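Local coordinates for La-related protein 7 homolog (Schizosaccharomyces pombe, PDB 6TZN), which binds the telomerase RNA ter1, promotes its assembly with the catalytic subunit trt1, and has this xRRM as its C-terminal domain, at residues 13-18 with 105-110; 17-22 with 57-62. One frame throughout, in Å; residues are numbered along the deposited sequence.

In the fold
Both interactions start from strand 13-17, a central strand of the four-stranded antiparallel sheet of the xRRM, whose order is 47-51, 58-63, 13-17, 103-106. Interaction 2 joins the end of this strand and the loop after it to strand 58-63 on one flank; interaction 1 joins the strand to 103-106 on the other and runs on into helix 109-119. Their centres lie about 11 Å apart, and they share Lys17 and Asn18. Along the chain 13-22 comes first, then 57-62, and 105-110 last, so distant parts of the sequence meet at one strand. The result is the RRM sheet with the extra C-terminal helix that distinguishes an xRRM, here the C-terminal domain of an RNA-binding protein.

Interaction 1: 13-18 with 105-110; sequences LTRIKN and ELITGE
Glu105, Ile107 and Arg15 bury the most surface where strand 13-17 pairs with the end of strand 103-106 and the link beyond it. The backbones of Arg15 and Glu105 form an antiparallel hydrogen-bonded pair: Arg15 N reaches Glu105 O at 2.8 Å, and Glu105 N gives a bond back to Arg15 O. Two residues further along, Ile107 N meets Leu13 O at 2.9 Å in an almost straight bond (175°), and a water joins Leu13 N to Ile107 O.

Glu105 also uses its carboxylate. Its extended chain crosses that of Lys17 obliquely, and Lys17 NZ makes a salt bridge of 3.0 Å with Glu105 OE1, met from above the carboxylate plane. A long, flexible lysine suits this place because its bend at chi3 (-67°) puts Lys17 CE 3.2 Å from Glu105 OE1. Ile107 is the apolar counterpart: its CB lies 3.9 Å from Leu13 CB, and its CG1 comes within 3.9 Å of Arg15 NH1, while its CD1 covers one face of the guanidinium. Ile107 and Arg15 cross at about a right angle; the branched isoleucine offers CB to Leu13 and CG1 and CD1 to Arg15. Arg15 in turn directs NH2 to a salt bridge with Glu111.

On the other face of the sheet Thr14 packs on helix 66-78 and bonds Trp63 through OG1. Strand 58-63 flanks 13-17 on its far edge. Leu13 lies against Glu112, Tyr115 and Trp116 of helix 109-119, and Ile107 against Glu112.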
ATOM      1  N   LEU A  13       7.004   1.694  -6.805  1.00 17.59           N
ATOM      2  CA  LEU A  13       7.006   1.244  -5.415  1.00 16.68           C
ATOM      3  C   LEU A  13       6.286   2.242  -4.521  1.00 16.71           C
ATOM      4  O   LEU A  13       6.598   3.436  -4.543  1.00 18.85           O
ATOM      5  CB  LEU A  13       8.440   1.093  -4.905  1.00 18.05           C
ATOM      6  CG  LEU A  13       9.414   0.271  -5.741  1.00 18.83           C
ATOM      7  CD1 LEU A  13      10.799   0.338  -5.112  1.00 20.61           C
ATOM      8  CD2 LEU A  13       8.935  -1.176  -5.857  1.00 21.62           C
ATOM      9  N   THR A  14       5.346   1.753  -3.712  1.00 16.21           N
ATOM     10  CA  THR A  14       4.699   2.575  -2.696  1.00 16.29           C
ATOM     11  C   THR A  14       4.868   1.929  -1.331  1.00 16.52           C
ATOM     12  O   THR A  14       4.612   0.733  -1.164  1.00 18.04           O
ATOM     13  CB  THR A  14       3.200   2.788  -2.963  1.00 17.56           C
ATOM     14  OG1 THR A  14       2.497   1.540  -2.869  1.00 17.32           O
ATOM     15  CG2 THR A  14       2.977   3.427  -4.329  1.00 18.58           C
ATOM     16  N   ARG A  15       5.284   2.720  -0.355  1.00 16.88           N
ATOM     17  CA  ARG A  15       5.277   2.275   1.026  1.00 17.42           C
ATOM     18  C   ARG A  15       3.903   2.565   1.607  1.00 16.81           C
ATOM     19  O   ARG A  15       3.382   3.675   1.453  1.00 19.29           O
ATOM     20  CB  ARG A  15       6.336   3.021   1.829  1.00 20.99           C
ATOM     21  CG  ARG A  15       6.250   2.751   3.323  1.00 26.34           C
ATOM     22  CD  ARG A  15       7.386   3.409   4.070  1.00 32.78           C
ATOM     23  NE  ARG A  15       8.595   2.601   3.986  1.00 41.32           N
ATOM     24  CZ  ARG A  15       9.648   2.908   3.241  1.00 42.83           C
ATOM     25  NH1 ARG A  15       9.648   4.016   2.510  1.00 43.68           N
ATOM     26  NH2 ARG A  15      10.703   2.107   3.229  1.00 46.92           N
ATOM     27  N   ILE A  16       3.301   1.563   2.237  1.00 16.53           N
ATOM     28  CA  ILE A  16       2.055   1.727   2.975  1.00 16.39           C
ATOM     29  C   ILE A  16       2.401   1.733   4.453  1.00 16.57           C
ATOM     30  O   ILE A  16       3.083   0.821   4.933  1.00 18.79           O
ATOM     31  CB  ILE A  16       1.063   0.591   2.666  1.00 17.58           C
ATOM     32  CG1 ILE A  16       0.929   0.362   1.157  1.00 20.39           C
ATOM     33  CG2 ILE A  16      -0.282   0.872   3.333  1.00 20.12           C
ATOM     34  CD1 ILE A  16       0.377   1.545   0.409  1.00 20.11           C
ATOM     35  N   LYS A  17       1.962   2.761   5.171  1.00 16.04           N
ATOM     36  CA  LYS A  17       2.237   2.893   6.594  1.00 16.03           C
ATOM     37  C   LYS A  17       0.949   2.846   7.402  1.00 16.35           C
ATOM     38  O   LYS A  17      -0.129   3.211   6.917  1.00 16.83           O
ATOM     39  CB  LYS A  17       2.961   4.207   6.905  1.00 19.53           C
ATOM     40  CG  LYS A  17       4.328   4.304   6.255  1.00 23.94           C
ATOM     41  CD  LYS A  17       5.128   5.469   6.800  1.00 33.45           C
ATOM     42  CE  LYS A  17       4.518   6.797   6.409  1.00 39.65           C
ATOM     43  NZ  LYS A  17       5.300   7.921   6.991  1.00 44.02           N
ATOM     44  N   ASN A  18       1.090   2.407   8.659  1.00 15.94           N
ATOM     45  CA  ASN A  18       0.006   2.338   9.640  1.00 16.41           C
ATOM     46  C   ASN A  18      -0.971   1.197   9.375  1.00 15.86           C
ATOM     47  O   ASN A  18      -2.143   1.270   9.749  1.00 17.83           O
ATOM     48  CB  ASN A  18      -0.690   3.685   9.841  1.00 18.28           C
ATOM     49  CG  ASN A  18       0.290   4.764  10.219  1.00 18.89           C
ATOM     50  OD1 ASN A  18       1.132   4.566  11.099  1.00 21.33           O
ATOM     51  ND2 ASN A  18       0.202   5.909   9.551  1.00 20.66           N
ATOM     52  N   GLU A 105       3.163   6.333   0.303  1.00 18.34           N
ATOM     53  CA  GLU A 105       4.210   7.223  -0.188  1.00 19.84           C
ATOM     54  C   GLU A 105       4.981   6.536  -1.305  1.00 19.29           C
ATOM     55  O   GLU A 105       5.319   5.354  -1.200  1.00 19.23           O
ATOM     56  CB  GLU A 105       5.210   7.576   0.925  1.00 25.06           C
ATOM     57  CG  GLU A 105       4.596   8.025   2.238  1.00 33.53           C
ATOM     58  CD  GLU A 105       5.632   8.205   3.333  1.00 38.96           C
ATOM     59  OE1 GLU A 105       5.394   9.029   4.243  1.00 41.98           O
ATOM     60  OE2 GLU A 105       6.683   7.525   3.288  1.00 40.00           O
ATOM     61  N   LEU A 106       5.280   7.287  -2.361  1.00 18.94           N
ATOM     62  CA  LEU A 106       6.100   6.765  -3.441  1.00 20.06           C
ATOM     63  C   LEU A 106       7.547   6.681  -2.976  1.00 20.15           C
ATOM     64  O   LEU A 106       8.075   7.630  -2.387  1.00 24.78           O
ATOM     65  CB  LEU A 106       5.993   7.688  -4.653  1.00 24.06           C
ATOM     66  CG  LEU A 106       6.572   7.156  -5.965  1.00 25.86           C
ATOM     67  CD1 LEU A 106       5.719   6.026  -6.521  1.00 25.62           C
ATOM     68  CD2 LEU A 106       6.694   8.301  -6.975  1.00 30.12           C
ATOM     69  N   ILE A 107       8.184   5.543  -3.224  1.00 19.69           N
ATOM     70  CA  ILE A 107       9.586   5.348  -2.877  1.00 20.24           C
ATOM     71  C   ILE A 107      10.434   5.788  -4.064  1.00 21.20           C
ATOM     72  O   ILE A 107      10.206   5.348  -5.196  1.00 23.15           O
ATOM     73  CB  ILE A 107       9.858   3.879  -2.510  1.00 21.20           C
ATOM     74  CG1 ILE A 107       9.010   3.464  -1.301  1.00 22.79           C
ATOM     75  CG2 ILE A 107      11.337   3.665  -2.214  1.00 22.90           C
ATOM     76  CD1 ILE A 107       9.154   2.001  -0.913  1.00 23.61           C
ATOM     77  N   THR A 108      11.395   6.676  -3.817  1.00 22.53           N
ATOM     78  CA  THR A 108      12.187   7.274  -4.890  1.00 24.46           C
ATOM     79  C   THR A 108      13.650   7.326  -4.462  1.00 22.97           C
ATOM     80  O   THR A 108      14.033   6.822  -3.401  1.00 25.94           O
ATOM     81  CB  THR A 108      11.689   8.688  -5.222  1.00 30.81           C
ATOM     82  OG1 THR A 108      11.784   9.510  -4.051  1.00 35.77           O
ATOM     83  CG2 THR A 108      10.248   8.667  -5.719  1.00 35.49           C
ATOM     84  N   GLY A 109      14.469   7.952  -5.306  1.00 29.51           N
ATOM     85  CA  GLY A 109      15.844   8.246  -4.943  1.00 32.29           C
ATOM     86  C   GLY A 109      16.637   7.006  -4.590  1.00 29.21           C
ATOM     87  O   GLY A 109      16.477   5.933  -5.189  1.00 28.80           O
ATOM     88  N   GLU A 110      17.508   7.151  -3.589  1.00 30.81           N
ATOM     89  CA  GLU A 110      18.398   6.058  -3.218  1.00 32.56           C
ATOM     90  C   GLU A 110      17.644   4.883  -2.614  1.00 31.98           C
ATOM     91  O   GLU A 110      18.058   3.731  -2.792  1.00 32.66           O
ATOM     92  CB  GLU A 110      19.487   6.554  -2.267  1.00 38.64           C
ATOM     93  CG  GLU A 110      20.586   7.347  -2.953  1.00 44.99           C
ATOM     94  CD  GLU A 110      21.274   6.562  -4.056  1.00 50.68           C
ATOM     95  OE1 GLU A 110      21.482   7.131  -5.150  1.00 54.21           O
ATOM     96  OE2 GLU A 110      21.612   5.380  -3.829  1.00 50.17           O
TER
HETATM   97  O   HOH W   1       9.070   3.718  -7.001  1.00 21.84           O

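Interaction 2: 17-22 with 57-62; sequences KNLHPL and TEAIIR. With NO3 (nitrate ion), chain B.
Lys17 and Glu58 run side by side and point the same way, with Lys17 CD 3.6 Å from Glu58 OE2. The charged ends do not meet, for Lys17 NZ stops 5.5 Å from Glu58 OE2 and pairs with Glu105 instead; here the lysine offers its methylene chain, along which an extended glutamate can lie.

Beyond this pair the chain of 17-22 leaves the sheet, and Leu19 N bonds Thr57 O at 2.9 Å, the donor tilted 31° from the carbonyl plane. A water links Asn18 N with Thr57 OG1. A chi1 of -68° sets Leu19 CG beside its own backbone N, 4.0 Å from Thr57 O. The branch Leu19 CD1 touches Ala59 CB at 3.8 Å; the small alanine lets the larger leucine come close in this buried spot. Thr57 divides its side chain: OG1 is hydrogen-bonded to the water, and methyl CG2 packs on Pro21 CB at 3.9 Å. Within the loop, Pro21 CD lies over one face of the His20 ring, offset toward its rim, and His20 ND1 accepts a hydrogen bond from Leu22 N.

Near the far end of the strand Arg62 grips a nitrate, probably from the crystallisation liquor, through NE to O1 (2.9 Å) and NH2 to O3 (3.0 Å). A leucine in place of Arg62 has no side-chain N-H groups to offer, and the nitrate, losing both bonds and its charge partner, would probably no longer be held there.

Strand 58-63 lies between 13-17 and 47-51 in the sheet. Ile60 and Arg62 touch Tyr115 of helix 109-119, while the 17-22 loop leads on to helix 25-39.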
ATOM      1  N   LYS A  17       1.962   2.761   5.171  1.00 16.04           N
ATOM      2  CA  LYS A  17       2.237   2.893   6.594  1.00 16.03           C
ATOM      3  C   LYS A  17       0.949   2.846   7.402  1.00 16.35           C
ATOM      4  O   LYS A  17      -0.129   3.211   6.917  1.00 16.83           O
ATOM      5  CB  LYS A  17       2.961   4.207   6.905  1.00 19.53           C
ATOM      6  CG  LYS A  17       4.328   4.304   6.255  1.00 23.94           C
ATOM      7  CD  LYS A  17       5.128   5.469   6.800  1.00 33.45           C
ATOM      8  CE  LYS A  17       4.518   6.797   6.409  1.00 39.65           C
ATOM      9  NZ  LYS A  17       5.300   7.921   6.991  1.00 44.02           N
ATOM     10  N   ASN A  18       1.090   2.407   8.659  1.00 15.94           N
ATOM     11  CA  ASN A  18       0.006   2.338   9.640  1.00 16.41           C
ATOM     12  C   ASN A  18      -0.971   1.197   9.375  1.00 15.86           C
ATOM     13  O   ASN A  18      -2.143   1.270   9.749  1.00 17.83           O
ATOM     14  CB  ASN A  18      -0.690   3.685   9.841  1.00 18.28           C
ATOM     15  CG  ASN A  18       0.290   4.764  10.219  1.00 18.89           C
ATOM     16  OD1 ASN A  18       1.132   4.566  11.099  1.00 21.33           O
ATOM     17  ND2 ASN A  18       0.202   5.909   9.551  1.00 20.66           N
ATOM     18  N   LEU A  19      -0.482   0.123   8.761  1.00 15.53           N
ATOM     19  CA  LEU A  19      -1.243  -1.115   8.719  1.00 15.20           C
ATOM     20  C   LEU A  19      -1.384  -1.688  10.125  1.00 15.84           C
ATOM     21  O   LEU A  19      -0.539  -1.463  11.000  1.00 16.80           O
ATOM     22  CB  LEU A  19      -0.513  -2.143   7.856  1.00 16.32           C
ATOM     23  CG  LEU A  19      -0.460  -1.819   6.363  1.00 16.76           C
ATOM     24  CD1 LEU A  19       0.623  -2.633   5.680  1.00 20.05           C
ATOM     25  CD2 LEU A  19      -1.823  -2.071   5.729  1.00 17.35           C
ATOM     26  N   HIS A  20      -2.463  -2.423  10.342  1.00 15.38           N
ATOM     27  CA  HIS A  20      -2.594  -3.158  11.592  1.00 14.90           C
ATOM     28  C   HIS A  20      -1.435  -4.144  11.730  1.00 15.24           C
ATOM     29  O   HIS A  20      -1.133  -4.876  10.777  1.00 16.95           O
ATOM     30  CB  HIS A  20      -3.923  -3.895  11.645  1.00 16.33           C
ATOM     31  CG  HIS A  20      -4.237  -4.451  12.995  1.00 16.69           C
ATOM     32  ND1 HIS A  20      -3.609  -5.569  13.510  1.00 17.91           N
ATOM     33  CD2 HIS A  20      -5.090  -4.021  13.954  1.00 17.37           C
ATOM     34  CE1 HIS A  20      -4.069  -5.804  14.725  1.00 18.23           C
ATOM     35  NE2 HIS A  20      -4.965  -4.878  15.020  1.00 17.70           N
ATOM     36  N   PRO A  21      -0.759  -4.188  12.885  1.00 16.11           N
ATOM     37  CA  PRO A  21       0.484  -4.975  12.975  1.00 17.03           C
ATOM     38  C   PRO A  21       0.281  -6.470  12.811  1.00 16.67           C
ATOM     39  O   PRO A  21       1.248  -7.180  12.516  1.00 19.62           O
ATOM     40  CB  PRO A  21       1.025  -4.630  14.373  1.00 18.28           C
ATOM     41  CG  PRO A  21      -0.185  -4.186  15.141  1.00 18.35           C
ATOM     42  CD  PRO A  21      -1.033  -3.447  14.127  1.00 17.47           C
ATOM     43  N   LEU A  22      -0.933  -6.980  12.998  1.00 16.35           N
ATOM     44  CA  LEU A  22      -1.159  -8.414  12.921  1.00 17.23           C
ATOM     45  C   LEU A  22      -1.876  -8.826  11.638  1.00 17.08           C
ATOM     46  O   LEU A  22      -2.415  -9.933  11.556  1.00 17.03           O
ATOM     47  CB  LEU A  22      -1.827  -8.929  14.196  1.00 19.79           C
ATOM     48  CG  LEU A  22      -0.900  -8.796  15.424  1.00 22.84           C
ATOM     49  CD1 LEU A  22      -1.673  -8.887  16.723  1.00 24.83           C
ATOM     50  CD2 LEU A  22       0.235  -9.824  15.397  1.00 25.95           C
ATOM     51  N   THR A  57       4.123  -2.670  10.746  1.00 18.07           N
ATOM     52  CA  THR A  57       3.003  -1.801  10.410  1.00 17.56           C
ATOM     53  C   THR A  57       3.180  -1.151   9.047  1.00 16.65           C
ATOM     54  O   THR A  57       2.414  -0.248   8.695  1.00 16.87           O
ATOM     55  CB  THR A  57       2.796  -0.741  11.495  1.00 17.85           C
ATOM     56  OG1 THR A  57       3.970   0.071  11.592  1.00 19.22           O
ATOM     57  CG2 THR A  57       2.506  -1.387  12.846  1.00 21.08           C
ATOM     58  N   GLU A  58       4.175  -1.585   8.279  1.00 17.74           N
ATOM     59  CA  GLU A  58       4.451  -1.035   6.961  1.00 17.81           C
ATOM     60  C   GLU A  58       4.628  -2.171   5.967  1.00 16.82           C
ATOM     61  O   GLU A  58       4.998  -3.292   6.335  1.00 18.09           O
ATOM     62  CB  GLU A  58       5.714  -0.159   6.964  1.00 22.34           C
ATOM     63  CG  GLU A  58       5.634   1.037   7.897  1.00 30.31           C
ATOM     64  CD  GLU A  58       6.885   1.895   7.875  1.00 39.64           C
ATOM     65  OE1 GLU A  58       7.827   1.562   7.125  1.00 39.50           O
ATOM     66  OE2 GLU A  58       6.923   2.902   8.615  1.00 45.97           O
ATOM     67  N   ALA A  59       4.343  -1.875   4.701  1.00 17.38           N
ATOM     68  CA  ALA A  59       4.615  -2.791   3.604  1.00 16.87           C
ATOM     69  C   ALA A  59       5.135  -1.984   2.427  1.00 16.60           C
ATOM     70  O   ALA A  59       4.884  -0.781   2.314  1.00 18.24           O
ATOM     71  CB  ALA A  59       3.352  -3.552   3.184  1.00 16.99           C
ATOM     72  N   ILE A  60       5.856  -2.652   1.531  1.00 15.77           N
ATOM     73  CA  ILE A  60       6.253  -2.050   0.258  1.00 16.20           C
ATOM     74  C   ILE A  60       5.521  -2.784  -0.853  1.00 16.00           C
ATOM     75  O   ILE A  60       5.609  -4.012  -0.955  1.00 17.17           O
ATOM     76  CB  ILE A  60       7.774  -2.091   0.038  1.00 19.09           C
ATOM     77  CG1 ILE A  60       8.487  -1.258   1.108  1.00 23.51           C
ATOM     78  CG2 ILE A  60       8.109  -1.603  -1.368  1.00 21.24           C
ATOM     79  CD1 ILE A  60       9.995  -1.238   0.970  1.00 26.86           C
ATOM     80  N   ILE A  61       4.786  -2.035  -1.673  1.00 16.09           N
ATOM     81  CA  ILE A  61       4.023  -2.594  -2.781  1.00 16.21           C
ATOM     82  C   ILE A  61       4.774  -2.325  -4.079  1.00 15.79           C
ATOM     83  O   ILE A  61       5.123  -1.174  -4.377  1.00 16.50           O
ATOM     84  CB  ILE A  61       2.610  -1.983  -2.851  1.00 17.12           C
ATOM     85  CG1 ILE A  61       1.967  -1.877  -1.459  1.00 19.37           C
ATOM     86  CG2 ILE A  61       1.744  -2.787  -3.824  1.00 19.33           C
ATOM     87  CD1 ILE A  61       1.846  -3.202  -0.717  1.00 19.80           C
ATOM     88  N   ARG A  62       5.018  -3.380  -4.856  1.00 15.52           N
ATOM     89  CA  ARG A  62       5.535  -3.257  -6.217  1.00 16.25           C
ATOM     90  C   ARG A  62       4.335  -3.355  -7.152  1.00 16.50           C
ATOM     91  O   ARG A  62       3.770  -4.438  -7.343  1.00 17.13           O
ATOM     92  CB  ARG A  62       6.568  -4.349  -6.509  1.00 18.11           C
ATOM     93  CG  ARG A  62       7.363  -4.178  -7.816  1.00 17.41           C
ATOM     94  CD  ARG A  62       6.576  -4.631  -9.044  1.00 17.87           C
ATOM     95  NE  ARG A  62       7.449  -5.129 -10.098  1.00 17.08           N
ATOM     96  CZ  ARG A  62       7.229  -5.012 -11.404  1.00 17.82           C
ATOM     97  NH1 ARG A  62       6.168  -4.355 -11.865  1.00 19.09           N
ATOM     98  NH2 ARG A  62       8.091  -5.551 -12.257  1.00 18.37           N
TER
HETATM   99  N   NO3 B 501       9.877  -7.718  -9.711  1.00 16.72           N
HETATM  100  O1  NO3 B 501       9.355  -6.938  -8.879  1.00 17.88           O
HETATM  101  O2  NO3 B 501      10.288  -8.844  -9.339  1.00 18.75           O
HETATM  102  O3  NO3 B 501      10.012  -7.388 -10.922  1.00 18.05           O
HETATM  103  O   HOH W   2       3.715   2.409  10.101  1.00 25.01           O